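Local coordinates for HTH-type transcriptional regulator cbl (Escherichia coli K12, PDB 2FYI), which is a LysR-type transcription factor that may act as an accessory regulator of the cys regulon, here represented by its cofactor-binding domain, at residues His97-Ile102 against Ala111-Ile116; Leu105-Ile110 against Asp129-Arg134; Arg37-Glu42 against Val205-Glu210. All blocks are in the same frame, centred on the assembly; numbering follows the deposited sequence.

Interaction 1: residues His97-Ile102 against Ala111-Ile116; sequences HPLTQI and AKWPLI
His97 O, on the residue whose ring meets Trp113, accepts two bonds from Thr100: one from the backbone N at 2.7 Å and one from the hydroxyl OG1. The turn held this way belongs to the loop after strand 79-94 in the LysR cofactor-binding domain, which has the periplasmic-binding-protein type of fold. A further bond holds the imidazole. Leu99 N donates to His97 ND1 at 3.0 Å, nearly straight and close to the ring plane. CG of His97 is anti to the backbone N (chi1 -166°). This sets the ring beside its own carbonyl carbon, on the side of the following residues, where ND1 meets Leu99 N.

Trp113 carries the other side of the contact. His97 and Leu99 both lie over one face of its indole. His97 brings CE1 over the six-membered ring, 3.5 Å from Trp113 CZ3. The two ring planes are inclined at 57°. Leu99 places CD1 over the five-membered ring in a CH-pi contact, 4.0 Å from its centroid and 18° off the normal. Ile161 of strand 161-165, which runs parallel to strand 115-118, touches His97, Leu99 and Trp113. Pro98 reaches the far end of the indole obliquely, with CG and CB against Trp113 CH2.

Interaction 2: residues Leu105-Ile110 against Asp129-Arg134; sequences LTLESI and DDAFAR
Helix 107-110 comes close to helix 125-134 at Leu107 and Phe132, whose CA atoms are 6.6 Å apart. The two helices flank strand 115-118 in sequence and pack together in the LysR cofactor-binding domain, of the PBP-type fold. Thr106 is the N-cap residue of the short helix, and its O accepts a bond from Ile110 N at 3.0 Å. Its OG1 is hydrogen-bonded to Ser109 OG.

Leu107 is the main side chain of the contact. With CG anti to the carbonyl carbon (chi1 -84°), CD1 lies mainly on Ala131 and CD2 mainly on the Phe132 ring. CD1 is 3.6 Å from Ala131 O and also meets the Ala131 methyl. CD2 packs 3.6 Å from Phe132 CE2. The side chains of Leu107 and Phe132 pass each other at a slant.

The backbone of Leu107 joins in as well. Its O lies in the plane of the Phe132 ring, at the edge, 3.5 Å from Phe132 CE2. Ile110, one turn on, adds a lighter touch at the same edge. Its CG2 is 4.2 Å from Phe132 CZ, and the two side chains cross at about a right angle.

Phe186 extends this packing by touching both Leu107 and Ala131. Leu91 of strand 79-94 touches Ile110, and Ala139 touches Phe132. All four residues that meet across the two segments are buried. The contact joins the two helices by apolar packing, while the carbonyl oxygen of Leu107 faces the ring edge, where the weakly positive C-H groups probably make a mildly favourable electrostatic contact.

Interaction 3: residues Arg37-Glu42 against Val205-Glu210; sequences RELFPE and VWRFLE
Leu39, in the last turn of helix 29-39, lies over one face of the Arg207 guanidinium. Its CD2 is 3.7 Å from Arg207 NH1 and equally close to Arg207 CG, and the two side chains cross at about a right angle. CG of Leu39 is anti to the backbone N (chi1 -172°), which carries the methyls across to helix 203-212.

Phe40 is the first residue to leave helical geometry. It presents a ring edge to the arginine stem, with CE2 3.8 Å from Arg207 CB. Arg207 CG lies near the plane of the same ring. The arginine chain bends at chi2 and chi3, and its aliphatic part meets the phenylalanine while its flat end turns back to the leucine. Ring and guanidinium planes stand 70° apart.

The C-terminal end of helix 29-39 and the residue after it pack on helix 203-212 in the PBP-type fold. Ser6 and Met8, left from the expression tag, touch Leu39 and Arg207; Thr9 touches Phe40. Arg37 on the first helix packs on Leu157 of the second subunit. On helix 203-212, Phe208 packs on Leu16 and Ile18 of strand 14-20 and on Ile66 of strand 66-69, while Trp206 packs against helix 218-226.

From the N terminus, residues 37-42 come first, at the end of helix 29-39. Their partner, 205-210, follows only after 162 residues, so interaction 3 closes a long loop that contains the other two contacts. Interaction 1 closes a short loop between 97-102 and 111-116. Interaction 2 starts within it, at 105-110, and ends beyond it, at 129-134. Interactions 1 and 2 cross along the chain. They also touch: Leu115 and Ala111 both pack on Phe132. Interaction 1 ties the loop after strand 79-94 to the residues leading into strand 115-118; interaction 2 ties helix 107-110 to helix 125-134. Interaction 3 lies on the opposite side of the chain's centre, about 44 and 42 Å from them between centres.

Interaction 1: residues His97-Ile102 against Ala111-Ile116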
ATOM      1  N   HIS A  97       8.190 -19.017  16.786  1.00 39.97           N
ATOM      2  CA  HIS A  97       8.126 -19.812  15.561  1.00 36.85           C
ATOM      3  C   HIS A  97       9.313 -20.759  15.447  1.00 36.22           C
ATOM      4  O   HIS A  97      10.458 -20.393  15.777  1.00 36.82           O
ATOM      5  CB  HIS A  97       8.055 -18.857  14.365  1.00 34.36           C
ATOM      6  CG  HIS A  97       7.651 -19.508  13.081  1.00 32.34           C
ATOM      7  ND1 HIS A  97       8.507 -20.292  12.337  1.00 31.62           N
ATOM      8  CD2 HIS A  97       6.491 -19.456  12.386  1.00 31.38           C
ATOM      9  CE1 HIS A  97       7.880 -20.717  11.254  1.00 30.95           C
ATOM     10  NE2 HIS A  97       6.654 -20.228  11.260  1.00 30.29           N
ATOM     11  N   PRO A  98       9.048 -21.992  14.995  1.00 34.99           N
ATOM     12  CA  PRO A  98      10.096 -22.983  14.670  1.00 34.71           C
ATOM     13  C   PRO A  98      11.382 -22.355  14.048  1.00 35.30           C
ATOM     14  O   PRO A  98      12.497 -22.727  14.428  1.00 36.35           O
ATOM     15  CB  PRO A  98       9.370 -23.917  13.676  1.00 33.49           C
ATOM     16  CG  PRO A  98       7.892 -23.804  14.032  1.00 32.06           C
ATOM     17  CD  PRO A  98       7.681 -22.503  14.762  1.00 33.36           C
ATOM     18  N   LEU A  99      11.218 -21.399  13.134  1.00 35.02           N
ATOM     19  CA  LEU A  99      12.361 -20.830  12.463  1.00 35.59           C
ATOM     20  C   LEU A  99      13.318 -20.090  13.409  1.00 36.33           C
ATOM     21  O   LEU A  99      14.501 -19.900  13.093  1.00 36.80           O
ATOM     22  CB  LEU A  99      11.876 -19.947  11.313  1.00 34.93           C
ATOM     23  CG  LEU A  99      11.503 -20.873  10.152  1.00 34.31           C
ATOM     24  CD1 LEU A  99      11.020 -20.105   8.933  1.00 34.00           C
ATOM     25  CD2 LEU A  99      12.669 -21.754   9.801  1.00 33.02           C
ATOM     26  N   THR A 100      12.805 -19.695  14.567  1.00 36.88           N
ATOM     27  CA  THR A 100      13.612 -18.996  15.557  1.00 37.28           C
ATOM     28  C   THR A 100      14.431 -20.007  16.312  1.00 37.90           C
ATOM     29  O   THR A 100      15.347 -19.644  17.053  1.00 38.41           O
ATOM     30  CB  THR A 100      12.754 -18.231  16.612  1.00 36.42           C
ATOM     31  OG1 THR A 100      12.057 -19.165  17.441  1.00 36.25           O
ATOM     32  CG2 THR A 100      11.755 -17.334  15.968  1.00 35.10           C
ATOM     33  N   GLN A 101      14.042 -21.271  16.140  1.00 38.02           N
ATOM     34  CA  GLN A 101      14.733 -22.433  16.708  1.00 39.50           C
ATOM     35  C   GLN A 101      15.551 -23.219  15.664  1.00 38.43           C
ATOM     36  O   GLN A 101      16.330 -24.089  16.002  1.00 39.84           O
ATOM     37  CB  GLN A 101      13.711 -23.387  17.338  1.00 42.81           C
ATOM     38  CG  GLN A 101      13.013 -22.848  18.572  1.00 46.10           C
ATOM     39  CD  GLN A 101      14.019 -22.328  19.588  1.00 49.21           C
ATOM     40  OE1 GLN A 101      14.853 -23.088  20.129  1.00 50.97           O
ATOM     41  NE2 GLN A 101      13.968 -21.016  19.848  1.00 50.71           N
ATOM     42  N   ILE A 102      15.350 -22.945  14.388  1.00 36.50           N
ATOM     43  CA  ILE A 102      16.154 -23.594  13.362  1.00 34.86           C
ATOM     44  C   ILE A 102      17.465 -22.851  13.127  1.00 32.51           C
ATOM     45  O   ILE A 102      17.479 -21.648  12.847  1.00 29.73           O
ATOM     46  CB  ILE A 102      15.361 -23.735  12.044  1.00 36.49           C
ATOM     47  CG1 ILE A 102      14.411 -24.911  12.186  1.00 37.69           C
ATOM     48  CG2 ILE A 102      16.272 -23.993  10.852  1.00 35.94           C
ATOM     49  CD1 ILE A 102      14.977 -25.924  13.137  1.00 38.48           C
ATOM     50  N   ALA A 111      11.878 -22.626   2.568  1.00 33.49           N
ATOM     51  CA  ALA A 111      10.968 -22.951   1.471  1.00 33.62           C
ATOM     52  C   ALA A 111       9.776 -23.829   1.887  1.00 34.33           C
ATOM     53  O   ALA A 111       8.776 -23.914   1.176  1.00 33.90           O
ATOM     54  CB  ALA A 111      11.717 -23.555   0.321  1.00 32.88           C
ATOM     55  N   LYS A 112       9.903 -24.467   3.048  1.00 35.46           N
ATOM     56  CA  LYS A 112       8.883 -25.339   3.618  1.00 34.78           C
ATOM     57  C   LYS A 112       7.673 -24.599   4.098  1.00 36.01           C
ATOM     58  O   LYS A 112       6.625 -25.219   4.231  1.00 38.17           O
ATOM     59  CB  LYS A 112       9.431 -26.101   4.796  1.00 32.70           C
ATOM     60  CG  LYS A 112      10.606 -26.907   4.405  1.00 34.36           C
ATOM     61  CD  LYS A 112      10.809 -28.075   5.354  1.00 36.35           C
ATOM     62  CE  LYS A 112      12.196 -28.721   5.178  1.00 37.62           C
ATOM     63  NZ  LYS A 112      12.498 -29.029   3.728  1.00 38.44           N
ATOM     64  N   TRP A 113       7.774 -23.298   4.364  1.00 35.36           N
ATOM     65  CA  TRP A 113       6.657 -22.611   5.034  1.00 35.49           C
ATOM     66  C   TRP A 113       5.868 -21.726   4.095  1.00 36.68           C
ATOM     67  O   TRP A 113       6.383 -21.313   3.043  1.00 38.78           O
ATOM     68  CB  TRP A 113       7.179 -21.767   6.166  1.00 35.53           C
ATOM     69  CG  TRP A 113       8.038 -22.543   7.045  1.00 35.93           C
ATOM     70  CD1 TRP A 113       9.367 -22.916   6.837  1.00 36.75           C
ATOM     71  CD2 TRP A 113       7.662 -23.082   8.282  1.00 34.95           C
ATOM     72  NE1 TRP A 113       9.812 -23.667   7.900  1.00 36.54           N
ATOM     73  CE2 TRP A 113       8.782 -23.788   8.795  1.00 35.25           C
ATOM     74  CE3 TRP A 113       6.483 -23.046   9.011  1.00 35.22           C
ATOM     75  CZ2 TRP A 113       8.751 -24.426   9.994  1.00 35.30           C
ATOM     76  CZ3 TRP A 113       6.439 -23.698  10.178  1.00 36.27           C
ATOM     77  CH2 TRP A 113       7.573 -24.376  10.682  1.00 36.41           C
ATOM     78  N   PRO A 114       4.604 -21.436   4.448  1.00 35.91           N
ATOM     79  CA  PRO A 114       3.808 -20.458   3.683  1.00 35.48           C
ATOM     80  C   PRO A 114       4.475 -19.069   3.641  1.00 34.41           C
ATOM     81  O   PRO A 114       4.750 -18.527   4.680  1.00 34.33           O
ATOM     82  CB  PRO A 114       2.481 -20.411   4.480  1.00 34.87           C
ATOM     83  CG  PRO A 114       2.416 -21.722   5.164  1.00 34.18           C
ATOM     84  CD  PRO A 114       3.830 -22.037   5.548  1.00 34.96           C
ATOM     85  N   LEU A 115       4.750 -18.500   2.475  1.00 34.66           N
ATOM     86  CA  LEU A 115       5.362 -17.166   2.454  1.00 35.76           C
ATOM     87  C   LEU A 115       4.379 -16.053   2.234  1.00 35.66           C
ATOM     88  O   LEU A 115       3.399 -16.194   1.473  1.00 36.14           O
ATOM     89  CB  LEU A 115       6.365 -17.022   1.357  1.00 38.27           C
ATOM     90  CG  LEU A 115       7.582 -17.856   1.650  1.00 42.47           C
ATOM     91  CD1 LEU A 115       8.700 -17.475   0.656  1.00 43.72           C
ATOM     92  CD2 LEU A 115       7.997 -17.650   3.114  1.00 43.10           C
ATOM     93  N   ILE A 116       4.662 -14.929   2.883  1.00 33.46           N
ATOM     94  CA  ILE A 116       3.906 -13.728   2.677  1.00 31.41           C
ATOM     95  C   ILE A 116       4.918 -12.717   2.233  1.00 31.16           C
ATOM     96  O   ILE A 116       5.785 -12.314   2.992  1.00 31.78           O
ATOM     97  CB  ILE A 116       3.253 -13.256   3.954  1.00 30.98           C
ATOM     98  CG1 ILE A 116       2.464 -14.381   4.583  1.00 30.51           C
ATOM     99  CG2 ILE A 116       2.340 -12.063   3.693  1.00 30.27           C
ATOM    100  CD1 ILE A 116       2.057 -14.019   5.950  1.00 31.46           C
TER

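Interaction 2: residues Leu105-Ile110 against Asp129-Arg134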
ATOM      1  N   LEU A 105      19.861 -20.711   9.037  1.00 30.67           N
ATOM      2  CA  LEU A 105      18.605 -20.634   8.356  1.00 32.01           C
ATOM      3  C   LEU A 105      19.004 -20.874   6.911  1.00 31.97           C
ATOM      4  O   LEU A 105      19.919 -20.222   6.439  1.00 33.36           O
ATOM      5  CB  LEU A 105      18.175 -19.201   8.543  1.00 33.42           C
ATOM      6  CG  LEU A 105      16.731 -18.799   8.509  1.00 35.35           C
ATOM      7  CD1 LEU A 105      15.966 -19.650   9.471  1.00 35.79           C
ATOM      8  CD2 LEU A 105      16.766 -17.383   8.962  1.00 36.35           C
ATOM      9  N   THR A 106      18.397 -21.821   6.209  1.00 31.17           N
ATOM     10  CA  THR A 106      18.785 -22.058   4.804  1.00 29.49           C
ATOM     11  C   THR A 106      17.585 -21.799   3.905  1.00 29.75           C
ATOM     12  O   THR A 106      16.436 -21.664   4.404  1.00 29.71           O
ATOM     13  CB  THR A 106      19.217 -23.494   4.584  1.00 29.63           C
ATOM     14  OG1 THR A 106      18.078 -24.348   4.756  1.00 30.12           O
ATOM     15  CG2 THR A 106      20.323 -23.907   5.562  1.00 28.58           C
ATOM     16  N   LEU A 107      17.825 -21.720   2.597  1.00 29.68           N
ATOM     17  CA  LEU A 107      16.732 -21.460   1.644  1.00 29.50           C
ATOM     18  C   LEU A 107      15.732 -22.586   1.699  1.00 30.32           C
ATOM     19  O   LEU A 107      14.532 -22.364   1.822  1.00 30.82           O
ATOM     20  CB  LEU A 107      17.256 -21.312   0.233  1.00 27.84           C
ATOM     21  CG  LEU A 107      17.755 -19.902  -0.053  1.00 27.74           C
ATOM     22  CD1 LEU A 107      18.590 -19.804  -1.351  1.00 27.21           C
ATOM     23  CD2 LEU A 107      16.573 -18.989  -0.113  1.00 27.17           C
ATOM     24  N   GLU A 108      16.277 -23.789   1.639  0.50 30.03           N
ATOM     25  CA  GLU A 108      15.561 -25.043   1.744  0.50 29.69           C
ATOM     26  C   GLU A 108      14.633 -25.122   2.976  0.50 30.77           C
ATOM     27  O   GLU A 108      13.511 -25.635   2.883  0.50 31.00           O
ATOM     28  CB  GLU A 108      16.602 -26.156   1.742  0.50 28.73           C
ATOM     29  CG  GLU A 108      17.709 -26.004   0.633  0.50 28.24           C
ATOM     30  CD  GLU A 108      18.845 -24.990   0.944  0.50 27.81           C
ATOM     31  OE1 GLU A 108      18.698 -24.119   1.824  0.50 27.24           O
ATOM     32  OE2 GLU A 108      19.896 -25.049   0.275  0.50 27.57           O
ATOM     33  N   SER A 109      15.083 -24.602   4.115  1.00 31.49           N
ATOM     34  CA  SER A 109      14.266 -24.528   5.300  1.00 32.68           C
ATOM     35  C   SER A 109      13.149 -23.544   5.098  1.00 34.12           C
ATOM     36  O   SER A 109      11.994 -23.807   5.409  1.00 34.83           O
ATOM     37  CB  SER A 109      15.062 -24.020   6.460  1.00 33.61           C
ATOM     38  OG  SER A 109      15.952 -25.014   6.873  1.00 37.11           O
ATOM     39  N   ILE A 110      13.491 -22.351   4.646  1.00 34.27           N
ATOM     40  CA  ILE A 110      12.471 -21.354   4.559  1.00 33.29           C
ATOM     41  C   ILE A 110      11.441 -21.858   3.563  1.00 34.22           C
ATOM     42  O   ILE A 110      10.247 -21.586   3.704  1.00 35.71           O
ATOM     43  CB  ILE A 110      13.070 -20.033   4.118  1.00 33.44           C
ATOM     44  CG1 ILE A 110      14.076 -19.557   5.179  1.00 33.46           C
ATOM     45  CG2 ILE A 110      11.979 -19.002   3.814  1.00 32.64           C
ATOM     46  CD1 ILE A 110      14.761 -18.194   4.857  1.00 32.50           C
ATOM     47  N   ASP A 129      12.736 -14.885  -5.758  1.00 33.27           N
ATOM     48  CA  ASP A 129      12.508 -15.961  -6.684  1.00 33.73           C
ATOM     49  C   ASP A 129      13.831 -16.582  -7.145  1.00 33.41           C
ATOM     50  O   ASP A 129      13.986 -17.814  -7.172  1.00 32.93           O
ATOM     51  CB  ASP A 129      11.709 -15.452  -7.874  1.00 37.05           C
ATOM     52  CG  ASP A 129      10.207 -15.266  -7.561  1.00 40.71           C
ATOM     53  OD1 ASP A 129       9.693 -15.743  -6.504  1.00 42.69           O
ATOM     54  OD2 ASP A 129       9.514 -14.643  -8.394  1.00 41.71           O
ATOM     55  N   ASP A 130      14.794 -15.738  -7.509  1.00 32.48           N
ATOM     56  CA  ASP A 130      16.065 -16.230  -8.033  1.00 32.31           C
ATOM     57  C   ASP A 130      16.861 -17.006  -7.019  1.00 31.06           C
ATOM     58  O   ASP A 130      17.506 -17.999  -7.340  1.00 29.90           O
ATOM     59  CB  ASP A 130      16.909 -15.077  -8.506  1.00 35.06           C
ATOM     60  CG  ASP A 130      16.316 -14.402  -9.713  1.00 38.09           C
ATOM     61  OD1 ASP A 130      15.285 -14.936 -10.214  1.00 39.18           O
ATOM     62  OD2 ASP A 130      16.876 -13.352 -10.154  1.00 38.87           O
ATOM     63  N   ALA A 131      16.842 -16.532  -5.782  1.00 30.08           N
ATOM     64  CA  ALA A 131      17.522 -17.246  -4.737  1.00 28.79           C
ATOM     65  C   ALA A 131      16.963 -18.668  -4.720  1.00 29.05           C
ATOM     66  O   ALA A 131      17.741 -19.615  -4.807  1.00 30.45           O
ATOM     67  CB  ALA A 131      17.322 -16.575  -3.427  1.00 28.69           C
ATOM     68  N   PHE A 132      15.632 -18.818  -4.666  1.00 27.04           N
ATOM     69  CA  PHE A 132      15.017 -20.128  -4.613  1.00 25.87           C
ATOM     70  C   PHE A 132      15.279 -20.947  -5.853  1.00 26.27           C
ATOM     71  O   PHE A 132      15.527 -22.163  -5.752  1.00 26.41           O
ATOM     72  CB  PHE A 132      13.522 -20.026  -4.387  1.00 26.13           C
ATOM     73  CG  PHE A 132      13.150 -19.692  -2.963  1.00 26.87           C
ATOM     74  CD1 PHE A 132      12.371 -18.573  -2.674  1.00 26.59           C
ATOM     75  CD2 PHE A 132      13.599 -20.485  -1.907  1.00 26.77           C
ATOM     76  CE1 PHE A 132      12.026 -18.249  -1.370  1.00 26.09           C
ATOM     77  CE2 PHE A 132      13.257 -20.180  -0.601  1.00 26.60           C
ATOM     78  CZ  PHE A 132      12.473 -19.042  -0.329  1.00 26.93           C
ATOM     79  N   ALA A 133      15.232 -20.312  -7.030  1.00 25.51           N
ATOM     80  CA  ALA A 133      15.426 -21.079  -8.265  1.00 24.12           C
ATOM     81  C   ALA A 133      16.793 -21.705  -8.283  1.00 24.51           C
ATOM     82  O   ALA A 133      16.962 -22.791  -8.790  1.00 24.38           O
ATOM     83  CB  ALA A 133      15.252 -20.244  -9.433  1.00 22.66           C
ATOM     84  N   ARG A 134      17.784 -21.034  -7.722  1.00 25.89           N
ATOM     85  CA  ARG A 134      19.086 -21.670  -7.618  1.00 27.41           C
ATOM     86  C   ARG A 134      18.991 -22.963  -6.824  1.00 27.50           C
ATOM     87  O   ARG A 134      19.772 -23.835  -7.047  1.00 27.31           O
ATOM     88  CB  ARG A 134      20.122 -20.753  -6.990  1.00 27.65           C
ATOM     89  CG  ARG A 134      20.659 -19.678  -7.914  1.00 28.98           C
ATOM     90  CD  ARG A 134      21.504 -18.624  -7.121  1.00 29.98           C
ATOM     91  NE  ARG A 134      21.107 -17.225  -7.397  1.00 31.80           N
ATOM     92  CZ  ARG A 134      20.669 -16.341  -6.489  1.00 32.20           C
ATOM     93  NH1 ARG A 134      20.572 -16.676  -5.195  1.00 32.50           N
ATOM     94  NH2 ARG A 134      20.323 -15.109  -6.882  1.00 31.67           N
TER

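Interaction 3: residues Arg37-Glu42 against Val205-Glu210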
ATOM      1  N   ARG A  37      12.737  20.370   3.802  1.00 33.32           N
ATOM      2  CA  ARG A  37      11.813  21.424   4.178  1.00 34.50           C
ATOM      3  C   ARG A  37      12.486  22.535   4.975  1.00 35.14           C
ATOM      4  O   ARG A  37      12.102  23.690   4.852  1.00 35.45           O
ATOM      5  CB  ARG A  37      10.592  20.846   4.879  1.00 35.62           C
ATOM      6  CG  ARG A  37       9.640  20.165   3.870  1.00 38.08           C
ATOM      7  CD  ARG A  37       8.371  19.517   4.476  1.00 37.75           C
ATOM      8  NE  ARG A  37       7.387  20.503   4.935  1.00 40.03           N
ATOM      9  CZ  ARG A  37       6.522  20.262   5.919  1.00 41.05           C
ATOM     10  NH1 ARG A  37       6.543  19.075   6.515  1.00 41.85           N
ATOM     11  NH2 ARG A  37       5.653  21.188   6.328  1.00 41.15           N
ATOM     12  N   GLU A  38      13.497  22.202   5.777  1.00 36.52           N
ATOM     13  CA  GLU A  38      14.318  23.227   6.448  1.00 38.07           C
ATOM     14  C   GLU A  38      15.066  24.048   5.420  1.00 37.59           C
ATOM     15  O   GLU A  38      14.982  25.268   5.373  1.00 37.70           O
ATOM     16  CB  GLU A  38      15.387  22.559   7.275  1.00 41.24           C
ATOM     17  CG  GLU A  38      14.856  21.519   8.208  1.00 46.04           C
ATOM     18  CD  GLU A  38      14.881  22.022   9.639  1.00 48.74           C
ATOM     19  OE1 GLU A  38      14.811  23.272   9.827  1.00 50.09           O
ATOM     20  OE2 GLU A  38      14.986  21.170  10.562  1.00 50.00           O
ATOM     21  N   LEU A  39      15.830  23.341   4.605  1.00 36.82           N
ATOM     22  CA  LEU A  39      16.629  23.948   3.570  1.00 35.92           C
ATOM     23  C   LEU A  39      15.794  24.795   2.636  1.00 35.01           C
ATOM     24  O   LEU A  39      16.180  25.892   2.296  1.00 35.32           O
ATOM     25  CB  LEU A  39      17.287  22.854   2.755  1.00 36.94           C
ATOM     26  CG  LEU A  39      18.302  23.356   1.756  1.00 37.32           C
ATOM     27  CD1 LEU A  39      19.517  23.700   2.577  1.00 37.93           C
ATOM     28  CD2 LEU A  39      18.614  22.279   0.722  1.00 37.55           C
ATOM     29  N   PHE A  40      14.652  24.282   2.204  1.00 34.41           N
ATOM     30  CA  PHE A  40      13.826  25.010   1.235  1.00 34.04           C
ATOM     31  C   PHE A  40      12.433  25.292   1.768  1.00 33.55           C
ATOM     32  O   PHE A  40      11.447  24.754   1.271  1.00 32.95           O
ATOM     33  CB  PHE A  40      13.687  24.250  -0.098  1.00 33.96           C
ATOM     34  CG  PHE A  40      14.927  24.231  -0.917  1.00 33.90           C
ATOM     35  CD1 PHE A  40      15.332  25.353  -1.615  1.00 33.70           C
ATOM     36  CD2 PHE A  40      15.696  23.086  -1.000  1.00 34.79           C
ATOM     37  CE1 PHE A  40      16.473  25.341  -2.380  1.00 33.48           C
ATOM     38  CE2 PHE A  40      16.864  23.068  -1.776  1.00 35.25           C
ATOM     39  CZ  PHE A  40      17.245  24.200  -2.466  1.00 34.08           C
ATOM     40  N   PRO A  41      12.335  26.186   2.743  1.00 33.52           N
ATOM     41  CA  PRO A  41      11.067  26.407   3.392  1.00 34.18           C
ATOM     42  C   PRO A  41       9.985  26.916   2.451  1.00 35.51           C
ATOM     43  O   PRO A  41       8.829  26.645   2.677  1.00 37.06           O
ATOM     44  CB  PRO A  41      11.392  27.464   4.434  1.00 33.58           C
ATOM     45  CG  PRO A  41      12.546  28.149   3.889  1.00 33.91           C
ATOM     46  CD  PRO A  41      13.368  27.086   3.254  1.00 33.65           C
ATOM     47  N   GLU A  42      10.332  27.633   1.395  1.00 36.61           N
ATOM     48  CA  GLU A  42       9.300  28.156   0.504  1.00 37.58           C
ATOM     49  C   GLU A  42       8.973  27.276  -0.702  1.00 37.44           C
ATOM     50  O   GLU A  42       8.228  27.691  -1.578  1.00 38.65           O
ATOM     51  CB  GLU A  42       9.671  29.541   0.014  1.00 39.50           C
ATOM     52  CG  GLU A  42       9.755  30.527   1.123  1.00 42.69           C
ATOM     53  CD  GLU A  42       8.393  30.924   1.640  1.00 44.30           C
ATOM     54  OE1 GLU A  42       7.914  31.996   1.178  1.00 45.35           O
ATOM     55  OE2 GLU A  42       7.815  30.176   2.480  1.00 44.42           O
ATOM     56  N   VAL A 205      15.462  20.718  -7.432  1.00 30.52           N
ATOM     57  CA  VAL A 205      15.412  19.301  -7.802  1.00 30.02           C
ATOM     58  C   VAL A 205      16.837  18.820  -7.715  1.00 30.90           C
ATOM     59  O   VAL A 205      17.110  17.780  -7.130  1.00 30.69           O
ATOM     60  CB  VAL A 205      14.932  19.082  -9.257  1.00 29.35           C
ATOM     61  CG1 VAL A 205      15.059  17.605  -9.679  1.00 27.19           C
ATOM     62  CG2 VAL A 205      13.536  19.622  -9.449  1.00 29.05           C
ATOM     63  N   TRP A 206      17.758  19.604  -8.281  1.00 32.61           N
ATOM     64  CA  TRP A 206      19.169  19.205  -8.299  1.00 33.95           C
ATOM     65  C   TRP A 206      19.670  19.029  -6.872  1.00 34.75           C
ATOM     66  O   TRP A 206      20.376  18.068  -6.563  1.00 34.09           O
ATOM     67  CB  TRP A 206      20.039  20.198  -9.062  1.00 34.20           C
ATOM     68  CG  TRP A 206      19.658  20.384 -10.483  1.00 34.55           C
ATOM     69  CD1 TRP A 206      19.230  21.557 -11.088  1.00 35.09           C
ATOM     70  CD2 TRP A 206      19.668  19.393 -11.505  1.00 34.59           C
ATOM     71  NE1 TRP A 206      18.987  21.343 -12.429  1.00 34.95           N
ATOM     72  CE2 TRP A 206      19.243  20.022 -12.710  1.00 35.48           C
ATOM     73  CE3 TRP A 206      19.991  18.036 -11.532  1.00 34.10           C
ATOM     74  CZ2 TRP A 206      19.134  19.320 -13.923  1.00 35.03           C
ATOM     75  CZ3 TRP A 206      19.883  17.345 -12.732  1.00 34.46           C
ATOM     76  CH2 TRP A 206      19.460  17.986 -13.908  1.00 34.66           C
ATOM     77  N   ARG A 207      19.264  19.943  -5.995  1.00 36.24           N
ATOM     78  CA  ARG A 207      19.653  19.820  -4.613  1.00 37.94           C
ATOM     79  C   ARG A 207      19.093  18.591  -3.905  1.00 37.37           C
ATOM     80  O   ARG A 207      19.796  17.948  -3.145  1.00 37.48           O
ATOM     81  CB  ARG A 207      19.309  21.057  -3.819  1.00 40.70           C
ATOM     82  CG  ARG A 207      20.004  20.973  -2.479  1.00 44.55           C
ATOM     83  CD  ARG A 207      21.511  21.195  -2.656  1.00 47.09           C
ATOM     84  NE  ARG A 207      21.770  22.635  -2.621  1.00 49.89           N
ATOM     85  CZ  ARG A 207      22.057  23.310  -1.501  1.00 51.57           C
ATOM     86  NH1 ARG A 207      22.164  22.652  -0.336  1.00 51.95           N
ATOM     87  NH2 ARG A 207      22.261  24.634  -1.540  1.00 51.93           N
ATOM     88  N   PHE A 208      17.829  18.267  -4.143  1.00 36.93           N
ATOM     89  CA  PHE A 208      17.228  17.126  -3.485  1.00 36.64           C
ATOM     90  C   PHE A 208      18.055  15.876  -3.678  1.00 37.40           C
ATOM     91  O   PHE A 208      18.247  15.098  -2.751  1.00 37.03           O
ATOM     92  CB  PHE A 208      15.833  16.865  -4.025  1.00 36.54           C
ATOM     93  CG  PHE A 208      15.103  15.782  -3.285  1.00 36.69           C
ATOM     94  CD1 PHE A 208      14.266  16.089  -2.235  1.00 36.24           C
ATOM     95  CD2 PHE A 208      15.278  14.443  -3.626  1.00 36.87           C
ATOM     96  CE1 PHE A 208      13.607  15.076  -1.536  1.00 36.19           C
ATOM     97  CE2 PHE A 208      14.610  13.427  -2.930  1.00 36.41           C
ATOM     98  CZ  PHE A 208      13.783  13.751  -1.888  1.00 36.23           C
ATOM     99  N   LEU A 209      18.538  15.676  -4.897  1.00 38.80           N
ATOM    100  CA  LEU A 209      19.287  14.465  -5.192  1.00 40.24           C
ATOM    101  C   LEU A 209      20.537  14.461  -4.361  1.00 41.26           C
ATOM    102  O   LEU A 209      20.896  13.442  -3.775  1.00 41.96           O
ATOM    103  CB  LEU A 209      19.640  14.339  -6.682  1.00 39.96           C
ATOM    104  CG  LEU A 209      18.491  14.046  -7.651  1.00 39.54           C
ATOM    105  CD1 LEU A 209      18.913  13.051  -8.672  1.00 39.33           C
ATOM    106  CD2 LEU A 209      17.336  13.477  -6.896  1.00 40.43           C
ATOM    107  N   GLU A 210      21.191  15.608  -4.290  1.00 42.81           N
ATOM    108  CA  GLU A 210      22.463  15.704  -3.578  1.00 45.37           C
ATOM    109  C   GLU A 210      22.285  15.400  -2.080  1.00 44.91           C
ATOM    110  O   GLU A 210      22.910  14.503  -1.496  1.00 44.40           O
ATOM    111  CB  GLU A 210      23.026  17.094  -3.784  1.00 47.57           C
ATOM    112  CG  GLU A 210      24.391  17.257  -3.242  1.00 51.69           C
ATOM    113  CD  GLU A 210      24.615  18.693  -2.859  1.00 54.72           C
ATOM    114  OE1 GLU A 210      24.934  19.529  -3.759  1.00 55.76           O
ATOM    115  OE2 GLU A 210      24.432  18.989  -1.650  1.00 56.42           O
TER